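Local coordinates for protein binding component of ABC transporter (Wolinella succinogenes, PDB 3K4U) that probably serves as the extracellular solute-binding component of an ABC transporter and is seen here with a free lysine held in its pocket, at residues Phe122-Glu127 with Phe160-Pro165; Leu95-Gly100 with Val180-Ser185; Pro114-Val119 with Lys156-Ile161. All blocks are in the same frame, centred on the assembly; numbering follows the deposited sequence.

Contact 1: Phe122-Glu127 with Phe160-Pro165; sequences FGVSAE and FIFDLP. With LYS (lysine), chain K.
Val124, Ser125, Phe162 and Asp163 line one wall of the lysine pocket, where the start of helix 125-133 comes up against the end of strand 159-163. No hydrogen bond runs directly between the two segments; the ligand's main-chain end spans them. On one side Ser125 N donates to the carboxylate OXT of the lysine, 2.7 Å away, in a nearly straight bond (171°), and the positive end of the helix would probably help to hold that negative charge. On the other side the ligand's N gives a hydrogen bond to Asp163 OD1 at 2.7 Å, and OD1 also takes a weak bond from Tyr15 OH. An alanine at Asp163 would probably leave the ligand's amino group without this acceptor and the negative charge beside it. Beside the ligand's aliphatic chain, Val124 reaches across to Phe162, the two side chains meeting at about a right angle with Val124 CG1 3.9 Å from Phe162 CE1. Val124 CG2 and Phe162 CZ both lie 3.6 Å from the ligand's CG, while the ligand's CE comes to the edge of the ring, in the ring plane. Away from the lysine, Ala126 CB packs 3.6 Å from Ile161 O and 4.2 Å from Ile161 CG2. Ser125 OG turns to Thr73 OG1, and Tyr15 meets the Phe162 ring edge-to-face. Thr120 of strand 117-121 touches the side chains of Ala126 and Phe162, whereas strand 89-98 borders Ser125 and Ile161 through Gln93.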
loop_
_atom_site.group_PDB
_atom_site.type_symbol
_atom_site.label_atom_id
_atom_site.label_comp_id
_atom_site.label_asym_id
_atom_site.label_seq_id
_atom_site.Cartn_x
_atom_site.Cartn_y
_atom_site.Cartn_z
ATOM N N PHE E 122 14.552 42.411 3.098
ATOM C CA PHE E 122 14.395 42.814 1.704
ATOM C C PHE E 122 14.724 41.716 0.686
ATOM O O PHE E 122 15.681 40.931 0.873
ATOM C CB PHE E 122 15.221 44.069 1.401
ATOM C CG PHE E 122 15.107 44.533 -0.025
ATOM C CD1 PHE E 122 14.024 45.348 -0.430
ATOM C CD2 PHE E 122 16.041 44.130 -0.982
ATOM C CE1 PHE E 122 13.895 45.781 -1.757
ATOM C CE2 PHE E 122 15.913 44.554 -2.333
ATOM C CZ PHE E 122 14.827 45.378 -2.711
ATOM N N GLY E 123 13.953 41.699 -0.407
ATOM C CA GLY E 123 14.176 40.767 -1.528
ATOM C C GLY E 123 14.220 39.298 -1.134
ATOM O O GLY E 123 15.091 38.569 -1.563
ATOM N N VAL E 124 13.273 38.837 -0.340
ATOM C CA VAL E 124 13.354 37.479 0.176
ATOM C C VAL E 124 11.942 36.816 0.141
ATOM O O VAL E 124 10.929 37.517 0.098
ATOM C CB VAL E 124 13.948 37.569 1.592
ATOM C CG1 VAL E 124 12.971 37.158 2.633
ATOM C CG2 VAL E 124 15.184 36.821 1.677
ATOM N N SER E 125 11.876 35.484 0.160
ATOM C CA SER E 125 10.610 34.761 0.053
ATOM C C SER E 125 9.472 35.494 0.728
ATOM O O SER E 125 8.415 35.683 0.136
ATOM C CB SER E 125 10.699 33.390 0.702
ATOM O OG SER E 125 10.928 32.390 -0.248
ATOM N N ALA E 126 9.690 35.912 1.968
ATOM C CA ALA E 126 8.655 36.571 2.737
ATOM C C ALA E 126 8.209 37.866 2.061
ATOM O O ALA E 126 7.015 38.155 1.968
ATOM C CB ALA E 126 9.155 36.833 4.138
ATOM N N GLU E 127 9.164 38.646 1.573
ATOM C CA GLU E 127 8.817 39.920 1.035
ATOM C C GLU E 127 7.836 39.784 -0.125
ATOM O O GLU E 127 6.872 40.558 -0.199
ATOM C CB GLU E 127 10.054 40.659 0.596
ATOM C CG GLU E 127 9.851 42.148 0.635
ATOM C CD GLU E 127 10.209 42.777 -0.667
ATOM O OE1 GLU E 127 11.233 42.371 -1.265
ATOM O OE2 GLU E 127 9.476 43.703 -1.071
ATOM N N PHE E 160 6.054 40.598 12.452
ATOM C CA PHE E 160 7.142 40.117 11.596
ATOM C C PHE E 160 6.689 38.887 10.782
ATOM O O PHE E 160 5.964 38.031 11.287
ATOM C CB PHE E 160 8.333 39.770 12.495
ATOM C CG PHE E 160 9.564 39.322 11.752
ATOM C CD1 PHE E 160 10.327 40.229 11.015
ATOM C CD2 PHE E 160 9.982 38.004 11.814
ATOM C CE1 PHE E 160 11.449 39.810 10.329
ATOM C CE2 PHE E 160 11.106 37.599 11.125
ATOM C CZ PHE E 160 11.838 38.509 10.386
ATOM N N ILE E 161 7.086 38.818 9.518
ATOM C CA ILE E 161 6.732 37.682 8.639
ATOM C C ILE E 161 7.991 37.059 8.071
ATOM O O ILE E 161 8.877 37.764 7.604
ATOM C CB ILE E 161 5.846 38.072 7.445
ATOM C CG1 ILE E 161 5.457 36.806 6.641
ATOM C CG2 ILE E 161 6.570 39.090 6.541
ATOM C CD1 ILE E 161 4.419 37.043 5.480
ATOM N N PHE E 162 8.063 35.735 8.097
ATOM C CA PHE E 162 9.260 35.049 7.652
ATOM C C PHE E 162 9.036 33.552 7.750
ATOM O O PHE E 162 8.074 33.112 8.368
ATOM C CB PHE E 162 10.451 35.462 8.537
ATOM C CG PHE E 162 11.765 35.351 7.852
ATOM C CD1 PHE E 162 12.256 36.410 7.093
ATOM C CD2 PHE E 162 12.514 34.194 7.954
ATOM C CE1 PHE E 162 13.471 36.290 6.424
ATOM C CE2 PHE E 162 13.721 34.072 7.296
ATOM C CZ PHE E 162 14.205 35.121 6.532
ATOM N N ASP E 163 9.939 32.794 7.133
ATOM C CA ASP E 163 10.004 31.364 7.268
ATOM C C ASP E 163 9.800 30.950 8.718
ATOM O O ASP E 163 10.419 31.486 9.642
ATOM C CB ASP E 163 11.332 30.819 6.735
ATOM C CG ASP E 163 11.544 31.102 5.237
ATOM O OD1 ASP E 163 12.259 30.321 4.544
ATOM O OD2 ASP E 163 11.008 32.114 4.756
ATOM N N LEU E 164 8.899 29.980 8.887
ATOM C CA LEU E 164 8.450 29.507 10.192
ATOM C C LEU E 164 9.563 28.992 11.103
ATOM O O LEU E 164 9.494 29.177 12.319
ATOM C CB LEU E 164 7.393 28.415 10.005
ATOM C CG LEU E 164 6.701 27.860 11.237
ATOM C CD1 LEU E 164 5.300 27.569 10.842
ATOM C CD2 LEU E 164 7.384 26.606 11.727
ATOM N N PRO E 165 10.579 28.319 10.531
ATOM C CA PRO E 165 11.578 27.775 11.454
ATOM C C PRO E 165 12.430 28.859 12.058
ATOM O O PRO E 165 12.937 28.687 13.158
ATOM C CB PRO E 165 12.382 26.820 10.587
ATOM C CG PRO E 165 11.417 26.479 9.424
ATOM C CD PRO E 165 10.734 27.775 9.174
HETATM N N LYS K . 13.455 30.903 2.212
HETATM C CA LYS K . 13.944 32.266 2.227
HETATM C C LYS K . 14.172 32.685 0.792
HETATM O O LYS K . 14.509 31.841 -0.035
HETATM C CB LYS K . 15.270 32.348 2.997
HETATM C CG LYS K . 15.618 33.720 3.523
HETATM C CD LYS K . 17.091 33.928 3.497
HETATM C CE LYS K . 17.534 35.131 4.336
HETATM N NZ LYS K . 19.000 35.148 4.578
HETATM O OXT LYS K . 14.034 33.852 0.432
#

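Contact 2: Leu95-Gly100 with Val180-Ser185; sequences LLVKKG and VHLDTS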
loop_
_atom_site.group_PDB
_atom_site.type_symbol
_atom_site.label_atom_id
_atom_site.label_comp_id
_atom_site.label_asym_id
_atom_site.label_seq_id
_atom_site.Cartn_x
_atom_site.Cartn_y
_atom_site.Cartn_z
ATOM N N LEU E 95 3.983 34.255 11.301
ATOM C CA LEU E 95 3.926 35.604 11.825
ATOM C C LEU E 95 4.412 35.682 13.284
ATOM O O LEU E 95 4.074 34.829 14.121
ATOM C CB LEU E 95 2.520 36.167 11.664
ATOM C CG LEU E 95 1.864 36.073 10.277
ATOM C CD1 LEU E 95 0.473 36.674 10.309
ATOM C CD2 LEU E 95 2.699 36.742 9.180
ATOM N N LEU E 96 5.239 36.685 13.571
ATOM C CA LEU E 96 5.524 37.028 14.948
ATOM C C LEU E 96 4.859 38.368 15.221
ATOM O O LEU E 96 5.089 39.316 14.473
ATOM C CB LEU E 96 7.027 37.100 15.201
ATOM C CG LEU E 96 7.890 35.836 15.152
ATOM C CD1 LEU E 96 9.313 36.206 15.571
ATOM C CD2 LEU E 96 7.334 34.702 16.016
ATOM N N VAL E 97 4.030 38.436 16.271
ATOM C CA VAL E 97 3.251 39.656 16.613
ATOM C C VAL E 97 3.558 40.153 18.031
ATOM O O VAL E 97 4.075 39.402 18.859
ATOM C CB VAL E 97 1.694 39.427 16.425
ATOM C CG1 VAL E 97 1.387 38.748 15.072
ATOM C CG2 VAL E 97 1.085 38.604 17.574
ATOM N N LYS E 98 3.246 41.414 18.312
ATOM C CA LYS E 98 3.363 41.948 19.677
ATOM C C LYS E 98 2.255 41.368 20.558
ATOM O O LYS E 98 1.198 40.976 20.051
ATOM C CB LYS E 98 3.276 43.477 19.687
ATOM C CG LYS E 98 4.423 44.183 20.459
ATOM C CD LYS E 98 4.318 44.079 21.997
ATOM C CE LYS E 98 5.705 44.050 22.674
ATOM N NZ LYS E 98 6.487 45.315 22.495
ATOM N N LYS E 99 2.502 41.322 21.869
ATOM C CA LYS E 99 1.549 40.770 22.844
ATOM C C LYS E 99 0.089 41.219 22.662
ATOM O O LYS E 99 -0.192 42.353 22.261
ATOM C CB LYS E 99 2.016 41.033 24.285
ATOM C CG LYS E 99 2.843 39.891 24.892
ATOM C CD LYS E 99 2.410 39.573 26.331
ATOM C CE LYS E 99 2.924 38.200 26.781
ATOM N NZ LYS E 99 2.305 37.058 26.042
ATOM N N GLY E 100 -0.838 40.307 22.945
ATOM C CA GLY E 100 -2.270 40.615 22.889
ATOM C C GLY E 100 -2.841 40.619 21.479
ATOM O O GLY E 100 -3.970 40.161 21.262
ATOM N N VAL E 180 4.382 36.950 20.231
ATOM C CA VAL E 180 3.649 35.686 20.111
ATOM C C VAL E 180 3.615 35.184 18.673
ATOM O O VAL E 180 3.270 35.928 17.746
ATOM C CB VAL E 180 2.224 35.749 20.679
ATOM C CG1 VAL E 180 1.554 34.372 20.558
ATOM C CG2 VAL E 180 2.246 36.186 22.129
ATOM N N HIS E 181 3.967 33.910 18.527
ATOM C CA HIS E 181 4.095 33.202 17.261
ATOM C C HIS E 181 2.747 32.705 16.714
ATOM O O HIS E 181 2.188 31.707 17.204
ATOM C CB HIS E 181 5.024 32.010 17.515
ATOM C CG HIS E 181 5.417 31.247 16.292
ATOM N ND1 HIS E 181 5.356 31.779 15.022
ATOM C CD2 HIS E 181 5.939 30.005 16.155
ATOM C CE1 HIS E 181 5.802 30.892 14.151
ATOM N NE2 HIS E 181 6.173 29.810 14.814
ATOM N N LEU E 182 2.220 33.394 15.703
ATOM C CA LEU E 182 1.090 32.854 14.952
ATOM C C LEU E 182 1.625 31.870 13.912
ATOM O O LEU E 182 2.088 32.268 12.828
ATOM C CB LEU E 182 0.247 33.968 14.334
ATOM C CG LEU E 182 -0.740 34.540 15.356
ATOM C CD1 LEU E 182 -1.456 35.755 14.798
ATOM C CD2 LEU E 182 -1.757 33.463 15.814
ATOM N N ASP E 183 1.577 30.582 14.256
ATOM C CA ASP E 183 2.358 29.597 13.521
ATOM C C ASP E 183 1.637 28.859 12.390
ATOM O O ASP E 183 2.179 27.887 11.833
ATOM C CB ASP E 183 3.084 28.631 14.464
ATOM C CG ASP E 183 2.140 27.792 15.304
ATOM O OD1 ASP E 183 1.131 27.269 14.779
ATOM O OD2 ASP E 183 2.438 27.633 16.507
ATOM N N THR E 184 0.444 29.317 12.022
ATOM C CA THR E 184 -0.155 28.761 10.824
ATOM C C THR E 184 0.765 29.105 9.655
ATOM O O THR E 184 1.193 30.233 9.512
ATOM C CB THR E 184 -1.598 29.262 10.569
ATOM O OG1 THR E 184 -2.311 29.313 11.809
ATOM C CG2 THR E 184 -2.328 28.328 9.609
ATOM N N SER E 185 1.084 28.087 8.862
ATOM C CA SER E 185 1.886 28.198 7.652
ATOM C C SER E 185 1.077 28.865 6.558
ATOM O O SER E 185 -0.054 28.443 6.304
ATOM C CB SER E 185 2.269 26.788 7.194
ATOM O OG SER E 185 2.775 26.791 5.858
#
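Leu95 and Val97 pair with Leu182 and Val180 through four backbone hydrogen bonds, two in each antiparallel hydrogen-bonded pair. Leu95 N reaches Leu182 O at 3.1 Å, and Leu182 N returns to Leu95 O. Val97 N and Val180 O are joined at 3.0 Å, with Val180 N closing the pair on Val97 O. Between them Leu96 and His181 form the non-hydrogen-bonded pair, their CA atoms 4.7 Å apart.

Among the side chains, the polar contact is that of His181, whose ND1 makes a weak but straight bond of 3.4 Å to Leu95 O. His181 CG stands anti to its backbone N (chi1 -173°), and Leu95 O meets the ring at its edge, in plane. Leu95 O thus receives both Leu182 N and the imidazole, and His181 CA adds a CA-H...O contact. Asp183 CB sits over one face of the same ring, offset toward its rim.

Strand 179-182 lies on the flank of strand 89-98 that faces away from strand 159-163. Helix 164-175 joins the two strands flanking 89-98, which both run antiparallel to it, in a beta-alpha-beta crossover that steps over it, within one lobe of the type II periplasmic binding protein fold.

Apolar packing lies on one face of the sheet, where Leu95 and Leu182 meet CB to CB at 4.1 Å. The side chains of Val97 and Leu182 cross obliquely there, CG1 of Val97 4.1 Å from CD1 of Leu182. Two further van der Waals contacts involve polar groups. On the helix side Leu96 CD2 lies 3.7 Å from His181 ND1, against the imidazole, and Asn167 touches both residues. At the outer end Lys99, its chain bent at chi2 and chi4, brings NZ to within 4.0 Å of Val180 CG2.

Contact 3: Pro114-Val119 with Lys156-Ile161; sequences PELTLV and KADMFI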
loop_
_atom_site.group_PDB
_atom_site.type_symbol
_atom_site.label_atom_id
_atom_site.label_comp_id
_atom_site.label_asym_id
_atom_site.label_seq_id
_atom_site.Cartn_x
_atom_site.Cartn_y
_atom_site.Cartn_z
ATOM N N PRO E 114 -4.918 48.716 7.597
ATOM C CA PRO E 114 -3.819 49.621 7.219
ATOM C C PRO E 114 -3.258 50.348 8.448
ATOM O O PRO E 114 -2.156 50.897 8.390
ATOM C CB PRO E 114 -4.478 50.605 6.235
ATOM C CG PRO E 114 -5.953 50.221 6.172
ATOM C CD PRO E 114 -6.233 49.338 7.347
ATOM N N GLU E 115 -4.036 50.347 9.537
ATOM C CA GLU E 115 -3.565 50.660 10.890
ATOM C C GLU E 115 -2.218 49.949 11.128
ATOM O O GLU E 115 -1.203 50.579 11.460
ATOM C CB GLU E 115 -4.592 50.152 11.921
ATOM C CG GLU E 115 -5.113 51.194 12.927
ATOM C CD GLU E 115 -4.105 51.635 14.014
ATOM O OE1 GLU E 115 -4.294 52.745 14.583
ATOM O OE2 GLU E 115 -3.153 50.878 14.317
ATOM N N LEU E 116 -2.228 48.634 10.927
ATOM C CA LEU E 116 -1.082 47.781 11.199
ATOM C C LEU E 116 0.125 47.951 10.269
ATOM O O LEU E 116 -0.012 48.194 9.065
ATOM C CB LEU E 116 -1.530 46.319 11.231
ATOM C CG LEU E 116 -2.516 46.026 12.373
ATOM C CD1 LEU E 116 -3.259 44.751 12.105
ATOM C CD2 LEU E 116 -1.830 45.980 13.741
ATOM N N THR E 117 1.308 47.812 10.864
ATOM C CA THR E 117 2.592 47.859 10.161
ATOM C C THR E 117 3.227 46.471 10.208
ATOM O O THR E 117 3.284 45.853 11.291
ATOM C CB THR E 117 3.533 48.843 10.861
ATOM O OG1 THR E 117 2.752 49.870 11.507
ATOM C CG2 THR E 117 4.487 49.459 9.863
ATOM N N LEU E 118 3.694 45.978 9.057
ATOM C CA LEU E 118 4.320 44.644 8.969
ATOM C C LEU E 118 5.717 44.629 8.306
ATOM O O LEU E 118 5.923 45.144 7.191
ATOM C CB LEU E 118 3.374 43.711 8.233
ATOM C CG LEU E 118 3.830 42.448 7.505
ATOM C CD1 LEU E 118 3.396 41.235 8.288
ATOM C CD2 LEU E 118 3.196 42.466 6.137
ATOM N N VAL E 119 6.675 44.010 8.992
ATOM C CA VAL E 119 8.071 44.066 8.534
ATOM C C VAL E 119 8.763 42.738 8.252
ATOM O O VAL E 119 8.559 41.725 8.967
ATOM C CB VAL E 119 8.955 44.920 9.441
ATOM C CG1 VAL E 119 8.544 46.384 9.335
ATOM C CG2 VAL E 119 8.881 44.441 10.863
ATOM N N LYS E 156 7.743 49.791 16.945
ATOM C CA LYS E 156 7.691 50.710 15.815
ATOM C C LYS E 156 6.992 50.010 14.628
ATOM O O LYS E 156 6.790 50.602 13.552
ATOM C CB LYS E 156 9.109 51.159 15.417
ATOM C CG LYS E 156 9.968 51.742 16.550
ATOM C CD LYS E 156 10.662 53.032 16.101
ATOM C CE LYS E 156 12.152 53.055 16.456
ATOM N NZ LYS E 156 12.924 53.906 15.484
ATOM N N ALA E 157 6.662 48.736 14.851
ATOM C CA ALA E 157 5.903 47.870 13.948
ATOM C C ALA E 157 5.181 46.806 14.806
ATOM O O ALA E 157 5.523 46.599 15.985
ATOM C CB ALA E 157 6.825 47.208 12.956
ATOM N N ASP E 158 4.191 46.133 14.222
ATOM C CA ASP E 158 3.289 45.274 15.000
ATOM C C ASP E 158 3.570 43.786 14.858
ATOM O O ASP E 158 3.211 43.006 15.737
ATOM C CB ASP E 158 1.843 45.549 14.629
ATOM C CG ASP E 158 1.582 47.002 14.370
ATOM O OD1 ASP E 158 1.558 47.784 15.354
ATOM O OD2 ASP E 158 1.402 47.353 13.178
HETATM N N MSE E 159 4.214 43.401 13.757
HETATM C CA MSE E 159 4.359 41.999 13.393
HETATM C C MSE E 159 5.397 41.748 12.312
HETATM O O MSE E 159 5.565 42.554 11.382
HETATM C CB MSE E 159 3.026 41.458 12.907
HETATM C CG MSE E 159 2.360 42.373 11.907
HETATM SE SE MSE E 159 0.699 41.582 11.303
HETATM C CE MSE E 159 0.222 42.918 9.919
ATOM N N PHE E 160 6.054 40.598 12.452
ATOM C CA PHE E 160 7.142 40.117 11.596
ATOM C C PHE E 160 6.689 38.887 10.782
ATOM O O PHE E 160 5.964 38.031 11.287
ATOM C CB PHE E 160 8.333 39.770 12.495
ATOM C CG PHE E 160 9.564 39.322 11.752
ATOM C CD1 PHE E 160 10.327 40.229 11.015
ATOM C CD2 PHE E 160 9.982 38.004 11.814
ATOM C CE1 PHE E 160 11.449 39.810 10.329
ATOM C CE2 PHE E 160 11.106 37.599 11.125
ATOM C CZ PHE E 160 11.838 38.509 10.386
ATOM N N ILE E 161 7.086 38.818 9.518
ATOM C CA ILE E 161 6.732 37.682 8.639
ATOM C C ILE E 161 7.991 37.059 8.071
ATOM O O ILE E 161 8.877 37.764 7.604
ATOM C CB ILE E 161 5.846 38.072 7.445
ATOM C CG1 ILE E 161 5.457 36.806 6.641
ATOM C CG2 ILE E 161 6.570 39.090 6.541
ATOM C CD1 ILE E 161 4.419 37.043 5.480
#
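Val119 and Phe160 form a parallel bridge, the short strands 117-119 and 159-161 lying 5.0 Å apart at closest approach with 38° between their directions. Val119 N donates to Met159 O at 3.0 Å, nearly along the C=O axis, and Ile161 N returns a weak bond to Val119 O. Just ahead of strand 159-163, Asp158 N reaches Thr117 O at 3.1 Å. The Asp158 carboxylate turns back over the same residue: OD2 accepts a hydrogen bond from Thr117 N, modelled so short that the exact distance is doubtful, and takes a weak bond of 3.3 Å from Thr117 OG1. Leu116 CD2 lies against this carboxylate.

Strand 138-142 pairs with the other flank of 117-121, so that helix 145-154 carries the chain over 117-121 in a beta-alpha-beta crossover to 159-163.

Met159, a selenomethionine here, starts with CG between its backbone N and carbonyl carbon (chi1 47°) and is extended beyond. Its CE lies 3.7 Å from Leu118 CB and 4.0 Å from Leu116 CB. Leu118 CD1 also meets Ile161 CB. On the opposite face Val119 CG2 packs on Ala157 CB at 4.0 Å, while Phe160 packs against Ala148 and Val149 of helix 145-154.

All three contacts belong to one lobe and reach the same mixed sheet. Contacts 1 and 3 share Phe160 and Ile161 on strand 159-163, contact 3 at its start and contact 1 at its end, where the ligand is bound. Contact 2 lies one strand further over: Leu96 O and Phe160 N probably hydrogen-bond, as do Lys98 N and Asp158 O, so strand 89-98 joins it to contact 3. Contact 1 is buried and lacks direct hydrogen bonds, Ser125 N and Asp163 OD1 bonding the lysine instead. Contacts 2 and 3 are strand pairings, antiparallel and parallel; contact 3 is largely buried, whereas contact 2 is partly open, with Lys99 exposed.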